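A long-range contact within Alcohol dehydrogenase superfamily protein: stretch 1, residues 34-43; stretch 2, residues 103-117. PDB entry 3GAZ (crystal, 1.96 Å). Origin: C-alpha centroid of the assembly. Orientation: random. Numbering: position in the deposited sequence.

Stretch 1 34-43: QVLVQIEASG
Stretch 2 (103-117) GTHAQFAAVDARLLA

The strand beginning at Gln34 and strand 108-112 run antiparallel, their N-to-C directions 151° apart and their axes approaching to 4.5 Å; the contact buries 851 Å² in all. Val35 pairs with Val111 through two hydrogen bonds, Val35 N to Val111 O and Val111 N to Val35 O, both 2.9 Å. Two residues further along, Val37 N reaches Ala109 O at 2.8 Å and Ala109 N reaches Val37 O at 3.1 Å. Ile39 N extends the ladder to Gln107 O (2.8 Å), and a water donates to both Ile39 O (2.8 Å) and Gln107 O (2.7 Å), bridging the two stretches beside the last direct backbone hydrogen bond. The non-hydrogen-bonded pairs are Gln34-Asp112, Leu36-Ala110 and Gln38-Phe108, with CA-CA distances of 4.2, 4.5 and 4.7 Å.

Val35, Val37, Ala109 and Val111 share one face. Val35 (chi1 m) brings CG2 to 3.3 Å from Leu116 CD1; Val37 (chi1 t) sets CG2 3.8 Å from the same Leu116 CD1. Leu116 (m, t) follows the 3-10 segment 113-115; its CA-to-CB bond points toward stretch 1 and its CD1 touches both Val35 and Val37. The other face carries Leu36, Gln38, Phe108 and Ala110. Leu36 (t, p) swings CD1 to 4.2 Å from Phe108 CB, while extended Gln38 (t, t, chi3 53°) places NE2 3.7 Å from CZ of Phe108 (m, chi2 -88°).

Ile39 (m, t) points toward stretch 2, its CD1 3.7 Å from Ala109 CB. Beyond the corner at Glu40, Ser42 (chi1 t) directs OG at Thr104 (chi1 p): Ser42 OG and Thr104 OG1 lie 2.7 Å apart, in hydrogen-bonding range. Ser42 OG also meets the His105 ring edge, 3.3 Å from CD2; the CA-to-CB bond of His105 (m, chi2 166°) points away, but its ring end comes nearer, and a second water links NE2 (2.8 Å) to Ser42 OG (2.9 Å).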

# COMPACT_ATOMS: atom_id res chain seq x y z
N GLN A 34 -8.45 -11.40 10.75
CA GLN A 34 -9.30 -11.03 9.61
C GLN A 34 -10.53 -11.93 9.48
O GLN A 34 -10.58 -13.03 10.04
CB GLN A 34 -8.54 -11.14 8.28
CG GLN A 34 -7.26 -10.34 8.14
CD GLN A 34 -6.68 -10.47 6.74
OE1 GLN A 34 -6.49 -11.59 6.24
NE2 GLN A 34 -6.40 -9.34 6.10
N VAL A 35 -11.51 -11.46 8.71
CA VAL A 35 -12.70 -12.24 8.41
C VAL A 35 -12.86 -12.14 6.91
O VAL A 35 -12.43 -11.15 6.30
CB VAL A 35 -13.98 -11.68 9.10
CG1 VAL A 35 -13.87 -11.80 10.60
CG2 VAL A 35 -14.22 -10.23 8.68
N LEU A 36 -13.43 -13.17 6.29
CA LEU A 36 -13.63 -13.15 4.85
C LEU A 36 -15.04 -12.63 4.62
O LEU A 36 -16.01 -13.22 5.09
CB LEU A 36 -13.49 -14.55 4.24
CG LEU A 36 -13.64 -14.61 2.72
CD1 LEU A 36 -12.51 -13.82 2.06
CD2 LEU A 36 -13.62 -16.06 2.25
N VAL A 37 -15.15 -11.52 3.90
CA VAL A 37 -16.44 -10.93 3.64
C VAL A 37 -16.94 -11.23 2.24
O VAL A 37 -16.23 -11.02 1.26
CB VAL A 37 -16.42 -9.40 3.81
CG1 VAL A 37 -17.81 -8.82 3.51
CG2 VAL A 37 -15.97 -9.03 5.22
N GLN A 38 -18.16 -11.74 2.16
CA GLN A 38 -18.77 -12.00 0.86
C GLN A 38 -19.45 -10.66 0.61
O GLN A 38 -20.42 -10.32 1.28
CB GLN A 38 -19.80 -13.12 0.96
CG GLN A 38 -20.49 -13.42 -0.35
CD GLN A 38 -21.27 -14.72 -0.30
OE1 GLN A 38 -22.10 -14.92 0.59
NE2 GLN A 38 -21.01 -15.61 -1.25
N ILE A 39 -18.90 -9.90 -0.33
CA ILE A 39 -19.41 -8.58 -0.65
C ILE A 39 -20.70 -8.59 -1.46
O ILE A 39 -20.75 -9.16 -2.55
CB ILE A 39 -18.33 -7.76 -1.41
CG1 ILE A 39 -17.07 -7.66 -0.54
CG2 ILE A 39 -18.88 -6.37 -1.74
CD1 ILE A 39 -15.88 -6.98 -1.24
N GLU A 40 -21.73 -7.94 -0.93
CA GLU A 40 -23.01 -7.87 -1.61
C GLU A 40 -23.22 -6.51 -2.28
O GLU A 40 -23.89 -6.41 -3.31
CB GLU A 40 -24.15 -8.18 -0.62
CG GLU A 40 -24.08 -9.63 -0.12
CD GLU A 40 -25.16 -9.99 0.89
OE1 GLU A 40 -26.34 -9.67 0.65
OE2 GLU A 40 -24.81 -10.62 1.92
N ALA A 41 -22.62 -5.47 -1.72
CA ALA A 41 -22.71 -4.12 -2.27
C ALA A 41 -21.39 -3.39 -2.06
O ALA A 41 -20.79 -3.46 -0.98
CB ALA A 41 -23.86 -3.35 -1.60
N SER A 42 -20.95 -2.69 -3.10
CA SER A 42 -19.71 -1.93 -3.07
C SER A 42 -20.04 -0.44 -3.24
O SER A 42 -20.66 -0.05 -4.23
CB SER A 42 -18.79 -2.40 -4.21
OG SER A 42 -17.58 -1.67 -4.27
N GLY A 43 -19.64 0.37 -2.27
CA GLY A 43 -19.92 1.80 -2.34
C GLY A 43 -18.84 2.55 -3.09
O GLY A 43 -17.66 2.39 -2.79
N GLY A 103 -9.39 -3.64 -3.40
CA GLY A 103 -10.61 -2.84 -3.42
C GLY A 103 -11.85 -3.68 -3.21
O GLY A 103 -11.78 -4.91 -3.11
N THR A 104 -13.01 -3.03 -3.16
CA THR A 104 -14.25 -3.77 -2.94
C THR A 104 -15.04 -4.15 -4.19
O THR A 104 -16.15 -4.68 -4.08
CB THR A 104 -15.17 -3.02 -1.94
OG1 THR A 104 -15.56 -1.75 -2.49
CG2 THR A 104 -14.43 -2.79 -0.63
N HIS A 105 -14.49 -3.87 -5.37
CA HIS A 105 -15.15 -4.25 -6.63
C HIS A 105 -14.81 -5.74 -6.81
O HIS A 105 -14.16 -6.13 -7.78
CB HIS A 105 -14.58 -3.47 -7.82
CG HIS A 105 -14.80 -1.99 -7.74
ND1 HIS A 105 -14.14 -1.10 -8.55
CD2 HIS A 105 -15.62 -1.25 -6.95
CE1 HIS A 105 -14.53 0.13 -8.26
NE2 HIS A 105 -15.43 0.06 -7.30
N ALA A 106 -15.23 -6.55 -5.84
CA ALA A 106 -14.96 -7.98 -5.87
C ALA A 106 -16.01 -8.75 -5.08
O ALA A 106 -16.67 -8.19 -4.21
CB ALA A 106 -13.58 -8.25 -5.27
N GLN A 107 -16.15 -10.03 -5.38
CA GLN A 107 -17.13 -10.84 -4.68
C GLN A 107 -16.71 -11.10 -3.24
O GLN A 107 -17.57 -11.29 -2.38
CB GLN A 107 -17.35 -12.17 -5.40
CG GLN A 107 -17.99 -12.03 -6.77
CD GLN A 107 -18.24 -13.37 -7.43
OE1 GLN A 107 -17.35 -14.22 -7.49
NE2 GLN A 107 -19.46 -13.57 -7.92
N PHE A 108 -15.40 -11.10 -2.98
CA PHE A 108 -14.89 -11.35 -1.63
C PHE A 108 -13.73 -10.43 -1.25
O PHE A 108 -13.06 -9.86 -2.11
CB PHE A 108 -14.40 -12.79 -1.50
CG PHE A 108 -15.44 -13.83 -1.77
CD1 PHE A 108 -16.26 -14.28 -0.74
CD2 PHE A 108 -15.62 -14.34 -3.05
CE1 PHE A 108 -17.24 -15.24 -0.99
CE2 PHE A 108 -16.59 -15.30 -3.30
CZ PHE A 108 -17.41 -15.75 -2.27
N ALA A 109 -13.50 -10.30 0.05
CA ALA A 109 -12.40 -9.49 0.56
C ALA A 109 -12.05 -9.95 1.97
O ALA A 109 -12.93 -10.13 2.81
CB ALA A 109 -12.78 -8.01 0.57
N ALA A 110 -10.76 -10.15 2.21
CA ALA A 110 -10.26 -10.56 3.52
C ALA A 110 -10.00 -9.23 4.23
O ALA A 110 -9.14 -8.46 3.81
CB ALA A 110 -8.97 -11.35 3.38
N VAL A 111 -10.74 -8.98 5.31
CA VAL A 111 -10.63 -7.71 6.02
C VAL A 111 -10.34 -7.81 7.51
O VAL A 111 -10.86 -8.69 8.20
CB VAL A 111 -11.94 -6.90 5.88
CG1 VAL A 111 -11.81 -5.54 6.55
CG2 VAL A 111 -12.29 -6.76 4.41
N ASP A 112 -9.50 -6.89 8.00
CA ASP A 112 -9.15 -6.83 9.42
C ASP A 112 -10.45 -6.54 10.16
O ASP A 112 -11.11 -5.53 9.88
CB ASP A 112 -8.14 -5.71 9.66
CG ASP A 112 -7.65 -5.66 11.09
OD1 ASP A 112 -8.48 -5.58 12.02
OD2 ASP A 112 -6.41 -5.68 11.29
N ALA A 113 -10.81 -7.41 11.09
CA ALA A 113 -12.05 -7.28 11.86
C ALA A 113 -12.28 -5.89 12.46
O ALA A 113 -13.42 -5.44 12.55
CB ALA A 113 -12.09 -8.34 12.96
N ARG A 114 -11.21 -5.22 12.85
CA ARG A 114 -11.30 -3.90 13.46
C ARG A 114 -11.92 -2.83 12.56
O ARG A 114 -12.45 -1.83 13.05
CB ARG A 114 -9.92 -3.44 13.91
CG ARG A 114 -9.34 -4.27 15.05
CD ARG A 114 -7.92 -3.85 15.36
NE ARG A 114 -6.99 -4.29 14.32
CZ ARG A 114 -5.69 -4.05 14.33
NH1 ARG A 114 -5.14 -3.37 15.33
NH2 ARG A 114 -4.92 -4.51 13.35
N LEU A 115 -11.85 -3.04 11.25
CA LEU A 115 -12.40 -2.10 10.28
C LEU A 115 -13.90 -2.29 10.06
O LEU A 115 -14.56 -1.43 9.46
CB LEU A 115 -11.68 -2.25 8.94
CG LEU A 115 -10.19 -1.91 8.88
CD1 LEU A 115 -9.64 -2.25 7.49
CD2 LEU A 115 -9.99 -0.43 9.18
N LEU A 116 -14.43 -3.41 10.53
CA LEU A 116 -15.83 -3.73 10.35
C LEU A 116 -16.76 -3.47 11.53
O LEU A 116 -16.33 -3.41 12.68
CB LEU A 116 -15.97 -5.20 9.94
CG LEU A 116 -15.38 -5.58 8.59
CD1 LEU A 116 -15.36 -7.09 8.45
CD2 LEU A 116 -16.20 -4.94 7.47
N ALA A 117 -18.04 -3.34 11.21
CA ALA A 117 -19.09 -3.12 12.19
C ALA A 117 -20.34 -3.79 11.63
O ALA A 117 -20.52 -3.83 10.40
CB ALA A 117 -19.34 -1.64 12.40
O HOH W 1 -20.00 -11.64 -3.48
O HOH W 2 -16.90 1.01 -5.17